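Local atomic coordinates of amidohydrolase (Brucella melitensis biovar Abortus, PDB entry 4F0L), a protein that probably acts as a metal-dependent deaminase of the amidohydrolase superfamily, hydrolysing a C-N bond of its substrate. Residues 238-244 / 274-280. Residues are numbered along the deposited sequence.
With FE (Fe (III) ion), chain E.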
loop_
_atom_site.group_PDB
_atom_site.type_symbol
_atom_site.label_atom_id
_atom_site.label_comp_id
_atom_site.label_asym_id
_atom_site.label_seq_id
_atom_site.Cartn_x
_atom_site.Cartn_y
_atom_site.Cartn_z
ATOM N N VAL B 238 -5.142 21.543 -20.271
ATOM C CA VAL B 238 -6.553 21.233 -20.065
ATOM C C VAL B 238 -6.652 19.845 -19.381
ATOM O O VAL B 238 -6.127 18.862 -19.898
ATOM C CB VAL B 238 -7.295 21.179 -21.403
ATOM C CG1 VAL B 238 -8.784 20.817 -21.211
ATOM C CG2 VAL B 238 -7.112 22.489 -22.166
ATOM N N HIS B 239 -7.295 19.789 -18.225
ATOM C CA HIS B 239 -7.555 18.533 -17.513
ATOM C C HIS B 239 -9.035 18.289 -17.414
ATOM O O HIS B 239 -9.819 19.243 -17.285
ATOM C CB HIS B 239 -6.971 18.583 -16.120
ATOM C CG HIS B 239 -5.482 18.496 -16.082
ATOM N ND1 HIS B 239 -4.822 17.781 -15.127
ATOM C CD2 HIS B 239 -4.507 19.091 -16.870
ATOM C CE1 HIS B 239 -3.519 17.864 -15.339
ATOM N NE2 HIS B 239 -3.311 18.665 -16.400
ATOM N N ILE B 240 -9.427 17.024 -17.468
ATOM C CA ILE B 240 -10.839 16.631 -17.386
ATOM C C ILE B 240 -10.949 15.230 -16.826
ATOM O O ILE B 240 -10.181 14.374 -17.218
ATOM C CB ILE B 240 -11.500 16.710 -18.792
ATOM C CG1 ILE B 240 -12.974 16.319 -18.753
ATOM C CG2 ILE B 240 -10.769 15.833 -19.807
ATOM C CD1 ILE B 240 -13.795 16.865 -19.905
ATOM N N HIS B 241 -11.918 14.981 -15.936
ATOM C CA HIS B 241 -12.225 13.608 -15.507
ATOM C C HIS B 241 -12.912 12.914 -16.650
ATOM O O HIS B 241 -13.893 13.422 -17.168
ATOM C CB HIS B 241 -13.225 13.530 -14.325
ATOM C CG HIS B 241 -12.705 14.015 -12.986
ATOM N ND1 HIS B 241 -13.344 14.971 -12.260
ATOM C CD2 HIS B 241 -11.636 13.572 -12.194
ATOM C CE1 HIS B 241 -12.672 15.171 -11.087
ATOM N NE2 HIS B 241 -11.630 14.317 -11.056
ATOM N N VAL B 242 -12.458 11.729 -17.038
ATOM C CA VAL B 242 -13.199 10.975 -18.033
ATOM C C VAL B 242 -13.152 9.435 -17.833
ATOM O O VAL B 242 -12.109 8.846 -17.508
ATOM C CB VAL B 242 -12.766 11.413 -19.467
ATOM C CG1 VAL B 242 -11.303 11.109 -19.721
ATOM C CG2 VAL B 242 -13.632 10.735 -20.488
ATOM N N ALA B 243 -14.307 8.782 -18.010
ATOM C CA ALA B 243 -14.375 7.321 -18.025
ATOM C C ALA B 243 -13.915 6.636 -16.713
ATOM O O ALA B 243 -13.407 5.511 -16.724
ATOM C CB ALA B 243 -13.604 6.789 -19.216
ATOM N N GLU B 244 -14.156 7.301 -15.588
ATOM C CA GLU B 244 -13.737 6.785 -14.279
ATOM C C GLU B 244 -14.565 5.580 -13.806
ATOM O O GLU B 244 -13.991 4.593 -13.282
ATOM C CB GLU B 244 -13.748 7.882 -13.192
ATOM C CG GLU B 244 -13.218 7.356 -11.850
ATOM C CD GLU B 244 -13.257 8.368 -10.706
ATOM O OE1 GLU B 244 -12.815 8.043 -9.572
ATOM O OE2 GLU B 244 -13.709 9.503 -10.930
ATOM N N TRP B 274 -3.573 18.055 -23.149
ATOM C CA TRP B 274 -4.663 17.468 -22.396
ATOM C C TRP B 274 -4.166 16.398 -21.477
ATOM O O TRP B 274 -3.260 15.634 -21.848
ATOM C CB TRP B 274 -5.706 16.867 -23.322
ATOM C CG TRP B 274 -6.499 17.890 -24.110
ATOM C CD1 TRP B 274 -6.051 18.767 -25.114
ATOM C CD2 TRP B 274 -7.922 18.177 -23.978
ATOM N NE1 TRP B 274 -7.083 19.546 -25.580
ATOM C CE2 TRP B 274 -8.226 19.239 -24.959
ATOM C CE3 TRP B 274 -8.942 17.679 -23.182
ATOM C CZ2 TRP B 274 -9.504 19.769 -25.095
ATOM C CZ3 TRP B 274 -10.232 18.226 -23.325
ATOM C CH2 TRP B 274 -10.505 19.234 -24.270
ATOM N N CYS B 275 -4.766 16.362 -20.278
ATOM C CA CYS B 275 -4.581 15.280 -19.330
ATOM C C CYS B 275 -5.968 14.712 -18.964
ATOM O O CYS B 275 -6.843 15.437 -18.468
ATOM C CB CYS B 275 -3.856 15.744 -18.073
ATOM S SG CYS B 275 -3.560 14.398 -16.888
ATOM N N LEU B 276 -6.177 13.440 -19.285
ATOM C CA LEU B 276 -7.488 12.836 -19.059
ATOM C C LEU B 276 -7.341 12.068 -17.795
ATOM O O LEU B 276 -6.570 11.117 -17.731
ATOM C CB LEU B 276 -7.890 11.907 -20.206
ATOM C CG LEU B 276 -7.825 12.450 -21.630
ATOM C CD1 LEU B 276 -8.512 11.482 -22.613
ATOM C CD2 LEU B 276 -8.381 13.861 -21.712
ATOM N N ILE B 277 -8.066 12.499 -16.779
ATOM C CA ILE B 277 -7.957 11.928 -15.437
ATOM C C ILE B 277 -8.743 10.599 -15.356
ATOM O O ILE B 277 -9.898 10.503 -15.792
ATOM C CB ILE B 277 -8.449 12.918 -14.356
ATOM C CG1 ILE B 277 -7.793 14.293 -14.558
ATOM C CG2 ILE B 277 -8.123 12.388 -12.946
ATOM C CD1 ILE B 277 -6.273 14.269 -14.393
ATOM N N HIS B 278 -8.088 9.584 -14.793
ATOM C CA HIS B 278 -8.603 8.202 -14.736
ATOM C C HIS B 278 -8.538 7.475 -16.050
ATOM O O HIS B 278 -7.673 6.577 -16.225
ATOM C CB HIS B 278 -9.997 8.109 -14.080
ATOM C CG HIS B 278 -10.074 8.817 -12.754
ATOM N ND1 HIS B 278 -9.267 8.499 -11.726
ATOM C CD2 HIS B 278 -10.871 9.884 -12.325
ATOM C CE1 HIS B 278 -9.536 9.305 -10.678
ATOM N NE2 HIS B 278 -10.509 10.171 -11.056
ATOM N N ALA B 279 -9.430 7.823 -16.988
ATOM C CA ALA B 279 -9.499 7.133 -18.272
ATOM C C ALA B 279 -9.505 5.626 -18.008
ATOM O O ALA B 279 -8.869 4.867 -18.731
ATOM C CB ALA B 279 -8.311 7.497 -19.152
ATOM N N THR B 280 -10.263 5.207 -16.984
ATOM C CA THR B 280 -10.185 3.846 -16.462
ATOM C C THR B 280 -10.882 2.813 -17.350
ATOM O O THR B 280 -10.392 1.682 -17.460
ATOM C CB THR B 280 -10.790 3.775 -15.061
ATOM O OG1 THR B 280 -10.202 4.822 -14.269
ATOM C CG2 THR B 280 -10.592 2.373 -14.418
HETATM FE FE FE E . -10.531 13.738 -9.054
HETATM O O HOH W 1 -11.057 11.650 -9.362
HETATM O O HOH W 2 -12.433 13.312 -7.879
#
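These are two neighbouring parallel strands of the TIM-type barrel of an amidohydrolase, linked by a mainly helical βαβ crossover and running 16° apart. Start at W274: V238 CG1 sits over its six-membered ring, a CH-pi contact. C275 then ties the strands together, its N donating to V238 O (2.9 Å) and its O accepting from I240 N (3.2 Å). Its CB lies over the H239 ring on the barrel's inner side, while H239 NE2 is held by the backbone of A379. L276 turns back to the helix side, where its CD2 meets I240 CG2 at 3.6 Å and both rest on L264 of helix 260-267. At I277 the pattern repeats, N to I240 O and V242 N to I277 O, and the chain turns a corner. H278 follows at the C-terminal end of the strands, its CB pointing toward 238-244, its ND1 hydrogen-bonded to E304 and one ring face covered by E244. Weak hydrogen bonds from A279 N to V242 O and T280 N to A243 O carry the pairing into the loops. H241, with H65, H67 and D329, binds the iron: H241 NE2 lies 2.4 Å from FE, and water 1, 2.2 Å from FE, is 2.3 Å from H278 NE2.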